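Local coordinates for protein toll-like receptor 13 (Mus musculus, PDB 4Z0C) that recognises and binds bacterial 23S ribosomal RNA as an innate immune receptor, signalling through MYD88 and TRAF6 to activate NF-kappa-B, at residues L111-N116 with L135-N140; L158-L163 with L181-F186. All coordinates share one frame; numbering follows the deposited sequence.

Both contacts join successive leucine-rich repeats in the extracellular part of the receptor, and they lie in series: interaction 1 couples repeats 4 and 5, interaction 2 repeats 6 and 7, with their centres about 12 Å apart. Strands 134-136 and 160-162 are themselves neighbours, linked by probable backbone hydrogen bonds from L135 N to R160 O and from L137 N to D162 O. Each contact has a buried, mostly leucine side and a partly exposed, mostly polar side. Interaction 1 extends past its strands into the asparagine turns and ends at an RNA base; interaction 2 is centred on its strands, with an arginine-histidine stack beside a glycan, and its nearest atom is about 14 Å from the RNA.

Interaction 1: residues L111-N116 with L135-N140; sequences LLLSHN and LSLSRN. With nucleotides of chain C.
L111 starts the contact by lying alongside L135, with L111 CD2 3.8 Å from L135 CD1. Bridged in register, both point into the buried interior, where branched apolar side chains suit the place, and with CG anti to the backbone N (chi1 173° and 177°) they lie side by side. The backbones are joined in parallel here: S136 N donates to L111 O at 3.0 Å, and L113 N donates to S136 O. On the other side of the strands, L112 sets CD2 against S136 CB. L113 turns inward again, L113 CD1 lying 3.8 Å from L137 CD2, while L113 O is gripped from opposite faces by two amides: N140 ND2 at 3.1 Å across the contact and N116 ND2 from its own repeat. Both donors stand well out of the carbonyl plane, one on each side, yet L113 O lies nearly in the plane of each amide. S114, small enough for close approach, brings OG to 3.0 Å from S136 OG in a hydrogen bond. H115 N donates to S138 O, and the imidazole lies alongside R139, whose chain bends at chi2 and chi3 to bring CZ over the ring centre, the two planes 33° apart. Both tips converge on O2 of an RNA cytidine: H115 NE2 makes a weak hydrogen bond of 3.3 Å to it, whereas the approach of R139 NH1 to that O2 is doubtfully short. N116 closes the segment, N116 N donating to R139 O at 3.1 Å. Its ND2 also reaches L90 O in the preceding repeat, just as N140 ND2 joins L137 O to L113 O. Asparagine suits this turn because one amide can bridge carbonyls of successive coils. Such a row of asparagines, following the inward-facing leucines of each coil, is the hallmark of the leucine-rich-repeat solenoid, which here carries RNA-contacting side chains on its turns.

Interaction 2: residues L158-L163 with L181-F186; sequences LERLDL and LTHLSF. With NAG (2-acetamido-2-deoxy-beta-D-glucopyranose), chain N.
R160 lays its guanidinium flat on the imidazole of H183, centres 3.8 Å apart and planes at 15°, one flat group matching another. The arginine chain runs extended from CG to NE beside the ring, and its CD adds a CH-pi contact over the same face. In the ring plane, H183 ND1 donates to T182 OG1 at 2.8 Å, which helps to fix the ring's rotation. An acetamido sugar, probably carried by N206, approaches the ring edge, its N2 3.7 Å from H183 NE2.

Threonine suits its place because the same hydroxyl donates to E159 O. That carbonyl also receives T182 N, in its plane on a lone pair at 2.7 Å, and H183 N, so three donors grip one oxygen where the parallel pairing begins. L161 N to H183 O and S185 N to L161 O continue the pairing.

Toward the interior, where apolar bulk fits, L161 CD2 lies 3.9 Å from L184 CD1, and L163 CD1 meets F186 CE1 at 4.1 Å; the F186 ring also packs edge-to-face with F145. Apolar residues facing inward and polar ones outward on short parallel strands are typical of the concave face of a leucine-rich-repeat solenoid.

Interaction 1: residues L111-N116 with L135-N140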
# COMPACT_ATOMS: atom_id res chain seq x y z
N LEU A 111 -31.73 -19.93 -20.63
CA LEU A 111 -31.97 -20.64 -19.39
C LEU A 111 -30.64 -21.20 -18.90
O LEU A 111 -30.02 -22.02 -19.58
CB LEU A 111 -32.97 -21.77 -19.60
CG LEU A 111 -33.20 -22.71 -18.42
CD1 LEU A 111 -33.73 -21.97 -17.23
CD2 LEU A 111 -34.16 -23.83 -18.82
N LEU A 112 -30.21 -20.77 -17.72
CA LEU A 112 -28.92 -21.18 -17.18
C LEU A 112 -29.12 -22.14 -16.01
O LEU A 112 -29.68 -21.78 -14.97
CB LEU A 112 -28.10 -19.96 -16.74
CG LEU A 112 -27.95 -18.89 -17.83
CD1 LEU A 112 -27.21 -17.65 -17.34
CD2 LEU A 112 -27.25 -19.47 -19.03
N LEU A 113 -28.65 -23.36 -16.20
CA LEU A 113 -28.76 -24.39 -15.17
C LEU A 113 -27.39 -24.94 -14.79
O LEU A 113 -27.29 -26.04 -14.23
CB LEU A 113 -29.65 -25.52 -15.67
CG LEU A 113 -31.14 -25.20 -15.71
CD1 LEU A 113 -31.84 -26.18 -16.63
CD2 LEU A 113 -31.69 -25.30 -14.31
N SER A 114 -26.35 -24.16 -15.07
CA SER A 114 -24.98 -24.53 -14.78
C SER A 114 -24.81 -24.77 -13.30
O SER A 114 -25.57 -24.25 -12.50
CB SER A 114 -24.02 -23.43 -15.22
OG SER A 114 -24.64 -22.58 -16.16
N HIS A 115 -23.85 -25.62 -12.95
CA HIS A 115 -23.43 -25.76 -11.55
C HIS A 115 -24.56 -26.24 -10.64
O HIS A 115 -24.90 -25.61 -9.64
CB HIS A 115 -22.80 -24.46 -11.05
CG HIS A 115 -22.04 -24.59 -9.77
ND1 HIS A 115 -22.05 -25.74 -9.01
CD2 HIS A 115 -21.22 -23.72 -9.13
CE1 HIS A 115 -21.30 -25.56 -7.94
NE2 HIS A 115 -20.78 -24.35 -8.00
N ASN A 116 -25.15 -27.36 -11.02
CA ASN A 116 -26.13 -28.02 -10.17
C ASN A 116 -25.72 -29.50 -10.11
O ASN A 116 -24.57 -29.81 -10.37
CB ASN A 116 -27.54 -27.85 -10.75
CG ASN A 116 -28.16 -26.51 -10.38
OD1 ASN A 116 -28.66 -26.34 -9.27
ND2 ASN A 116 -28.15 -25.55 -11.32
N LEU A 135 -29.23 -22.62 -23.89
CA LEU A 135 -29.43 -23.47 -22.73
C LEU A 135 -28.08 -23.92 -22.18
O LEU A 135 -27.29 -24.56 -22.89
CB LEU A 135 -30.24 -24.72 -23.10
CG LEU A 135 -30.47 -25.73 -21.99
CD1 LEU A 135 -31.23 -25.09 -20.86
CD2 LEU A 135 -31.22 -26.95 -22.49
N SER A 136 -27.80 -23.60 -20.91
CA SER A 136 -26.56 -24.04 -20.31
C SER A 136 -26.79 -25.13 -19.26
O SER A 136 -27.52 -24.92 -18.30
CB SER A 136 -25.79 -22.86 -19.71
OG SER A 136 -24.62 -23.33 -19.07
N LEU A 137 -26.16 -26.28 -19.47
CA LEU A 137 -26.22 -27.37 -18.49
C LEU A 137 -24.81 -27.74 -17.98
O LEU A 137 -24.59 -28.81 -17.39
CB LEU A 137 -26.90 -28.60 -19.09
CG LEU A 137 -28.37 -28.56 -19.56
CD1 LEU A 137 -28.67 -29.81 -20.29
CD2 LEU A 137 -29.32 -28.45 -18.41
N SER A 138 -23.85 -26.85 -18.20
CA SER A 138 -22.47 -27.09 -17.76
C SER A 138 -22.41 -27.34 -16.26
O SER A 138 -23.24 -26.84 -15.51
CB SER A 138 -21.53 -25.95 -18.12
OG SER A 138 -21.95 -24.71 -17.57
N ARG A 139 -21.43 -28.13 -15.84
CA ARG A 139 -21.21 -28.42 -14.43
C ARG A 139 -22.44 -29.09 -13.82
O ARG A 139 -23.11 -28.52 -12.97
CB ARG A 139 -20.82 -27.16 -13.66
CG ARG A 139 -19.95 -27.43 -12.44
CD ARG A 139 -18.65 -26.64 -12.49
NE ARG A 139 -18.61 -25.48 -11.59
CZ ARG A 139 -18.33 -25.53 -10.28
NH1 ARG A 139 -18.30 -24.41 -9.58
NH2 ARG A 139 -18.10 -26.68 -9.66
N ASN A 140 -22.73 -30.30 -14.28
CA ASN A 140 -23.79 -31.10 -13.71
C ASN A 140 -23.36 -32.57 -13.60
O ASN A 140 -22.18 -32.86 -13.72
CB ASN A 140 -25.08 -30.94 -14.52
CG ASN A 140 -25.87 -29.70 -14.10
OD1 ASN A 140 -26.40 -29.66 -12.99
ND2 ASN A 140 -25.97 -28.71 -14.99
P C C 13 -13.71 -23.63 -1.23
OP1 C C 13 -13.06 -24.64 -0.34
OP2 C C 13 -12.98 -22.42 -1.67
O5' C C 13 -14.11 -24.34 -2.59
C5' C C 13 -15.13 -25.33 -2.63
C4' C C 13 -15.65 -25.50 -4.03
O4' C C 13 -16.75 -24.59 -4.28
C3' C C 13 -14.66 -25.18 -5.13
O3' C C 13 -13.72 -26.21 -5.34
C2' C C 13 -15.57 -24.93 -6.32
O2' C C 13 -16.01 -26.16 -6.88
C1' C C 13 -16.77 -24.24 -5.65
N1 C C 13 -16.70 -22.76 -5.77
C2 C C 13 -17.28 -22.16 -6.90
O2 C C 13 -17.85 -22.89 -7.73
N3 C C 13 -17.23 -20.82 -7.04
C4 C C 13 -16.61 -20.07 -6.12
N4 C C 13 -16.58 -18.75 -6.31
C5 C C 13 -16.00 -20.65 -4.97
C6 C C 13 -16.07 -21.98 -4.84

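Interaction 2: residues L158-L163 with L181-F186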
# COMPACT_ATOMS: atom_id res chain seq x y z
N LEU A 158 -33.71 -23.49 -30.44
CA LEU A 158 -32.50 -23.76 -29.68
C LEU A 158 -31.22 -23.62 -30.52
O LEU A 158 -31.00 -24.40 -31.43
CB LEU A 158 -32.58 -25.15 -29.04
CG LEU A 158 -31.36 -25.47 -28.19
CD1 LEU A 158 -31.30 -24.52 -26.99
CD2 LEU A 158 -31.38 -26.93 -27.74
N GLU A 159 -30.40 -22.62 -30.22
CA GLU A 159 -29.18 -22.37 -30.99
C GLU A 159 -27.87 -22.83 -30.33
O GLU A 159 -26.93 -23.23 -31.02
CB GLU A 159 -29.06 -20.89 -31.36
CG GLU A 159 -30.05 -20.45 -32.42
CD GLU A 159 -29.86 -19.00 -32.81
OE1 GLU A 159 -28.81 -18.41 -32.48
OE2 GLU A 159 -30.76 -18.44 -33.47
N ARG A 160 -27.80 -22.74 -29.01
CA ARG A 160 -26.57 -23.03 -28.28
C ARG A 160 -26.84 -23.97 -27.12
O ARG A 160 -27.69 -23.70 -26.27
CB ARG A 160 -25.93 -21.73 -27.79
CG ARG A 160 -25.65 -20.77 -28.92
CD ARG A 160 -24.78 -19.62 -28.51
NE ARG A 160 -24.60 -18.71 -29.64
CZ ARG A 160 -23.59 -17.86 -29.76
NH1 ARG A 160 -22.66 -17.79 -28.81
NH2 ARG A 160 -23.52 -17.08 -30.83
N LEU A 161 -26.12 -25.07 -27.08
CA LEU A 161 -26.32 -26.06 -26.05
C LEU A 161 -24.98 -26.35 -25.38
O LEU A 161 -24.02 -26.75 -26.02
CB LEU A 161 -26.90 -27.35 -26.64
CG LEU A 161 -27.11 -28.47 -25.62
CD1 LEU A 161 -28.05 -27.98 -24.52
CD2 LEU A 161 -27.67 -29.73 -26.30
N ASP A 162 -24.92 -26.11 -24.08
CA ASP A 162 -23.67 -26.29 -23.38
C ASP A 162 -23.73 -27.41 -22.35
O ASP A 162 -24.42 -27.30 -21.34
CB ASP A 162 -23.24 -24.99 -22.70
CG ASP A 162 -21.77 -25.00 -22.35
OD1 ASP A 162 -21.04 -25.87 -22.88
OD2 ASP A 162 -21.33 -24.16 -21.55
N LEU A 163 -22.94 -28.45 -22.59
CA LEU A 163 -22.83 -29.57 -21.67
C LEU A 163 -21.41 -29.69 -21.09
O LEU A 163 -21.03 -30.77 -20.63
CB LEU A 163 -23.24 -30.86 -22.37
CG LEU A 163 -24.71 -30.99 -22.80
CD1 LEU A 163 -24.90 -32.09 -23.84
CD2 LEU A 163 -25.55 -31.29 -21.58
N LEU A 181 -29.62 -25.64 -34.15
CA LEU A 181 -28.38 -25.66 -33.36
C LEU A 181 -27.13 -25.15 -34.08
O LEU A 181 -26.73 -25.71 -35.09
CB LEU A 181 -28.10 -27.08 -32.85
CG LEU A 181 -27.24 -27.11 -31.60
CD1 LEU A 181 -27.98 -26.42 -30.47
CD2 LEU A 181 -26.89 -28.54 -31.21
N THR A 182 -26.49 -24.13 -33.51
CA THR A 182 -25.27 -23.58 -34.10
C THR A 182 -24.02 -23.90 -33.27
O THR A 182 -22.94 -24.12 -33.82
CB THR A 182 -25.36 -22.05 -34.26
OG1 THR A 182 -25.62 -21.45 -32.99
CG2 THR A 182 -26.48 -21.68 -35.20
N HIS A 183 -24.19 -23.94 -31.95
CA HIS A 183 -23.08 -24.19 -31.03
C HIS A 183 -23.37 -25.36 -30.11
O HIS A 183 -24.42 -25.41 -29.45
CB HIS A 183 -22.81 -22.96 -30.15
CG HIS A 183 -22.30 -21.77 -30.91
ND1 HIS A 183 -23.03 -21.16 -31.91
CD2 HIS A 183 -21.14 -21.08 -30.81
CE1 HIS A 183 -22.34 -20.14 -32.40
NE2 HIS A 183 -21.19 -20.08 -31.75
N LEU A 184 -22.41 -26.27 -30.01
CA LEU A 184 -22.57 -27.42 -29.14
C LEU A 184 -21.23 -27.71 -28.46
O LEU A 184 -20.19 -27.70 -29.10
CB LEU A 184 -23.03 -28.62 -29.96
CG LEU A 184 -23.17 -29.97 -29.26
CD1 LEU A 184 -24.28 -29.93 -28.22
CD2 LEU A 184 -23.42 -31.06 -30.30
N SER A 185 -21.26 -27.97 -27.17
CA SER A 185 -20.03 -28.24 -26.46
C SER A 185 -20.08 -29.46 -25.56
O SER A 185 -20.97 -29.58 -24.73
CB SER A 185 -19.60 -27.01 -25.65
OG SER A 185 -18.44 -27.32 -24.89
N PHE A 186 -19.11 -30.37 -25.73
CA PHE A 186 -18.92 -31.50 -24.82
C PHE A 186 -17.63 -31.37 -24.00
O PHE A 186 -17.09 -32.37 -23.51
CB PHE A 186 -18.85 -32.82 -25.61
CG PHE A 186 -20.11 -33.17 -26.31
CD1 PHE A 186 -21.15 -33.81 -25.64
CD2 PHE A 186 -20.27 -32.86 -27.65
CE1 PHE A 186 -22.33 -34.13 -26.28
CE2 PHE A 186 -21.45 -33.17 -28.30
CZ PHE A 186 -22.48 -33.81 -27.62
C1 NAG N . -17.23 -20.27 -33.22
C2 NAG N . -16.66 -19.40 -32.09
C3 NAG N . -16.16 -18.06 -32.61
C4 NAG N . -15.15 -18.28 -33.72
C5 NAG N . -15.80 -19.11 -34.82
C6 NAG N . -14.76 -19.33 -35.92
C7 NAG N . -17.64 -19.71 -29.90
C8 NAG N . -18.50 -19.09 -28.83
N2 NAG N . -17.66 -19.11 -31.09
O3 NAG N . -15.60 -17.35 -31.54
O4 NAG N . -14.73 -17.04 -34.27
O5 NAG N . -16.30 -20.34 -34.31
O6 NAG N . -15.36 -19.99 -37.01
O7 NAG N . -16.95 -20.71 -29.68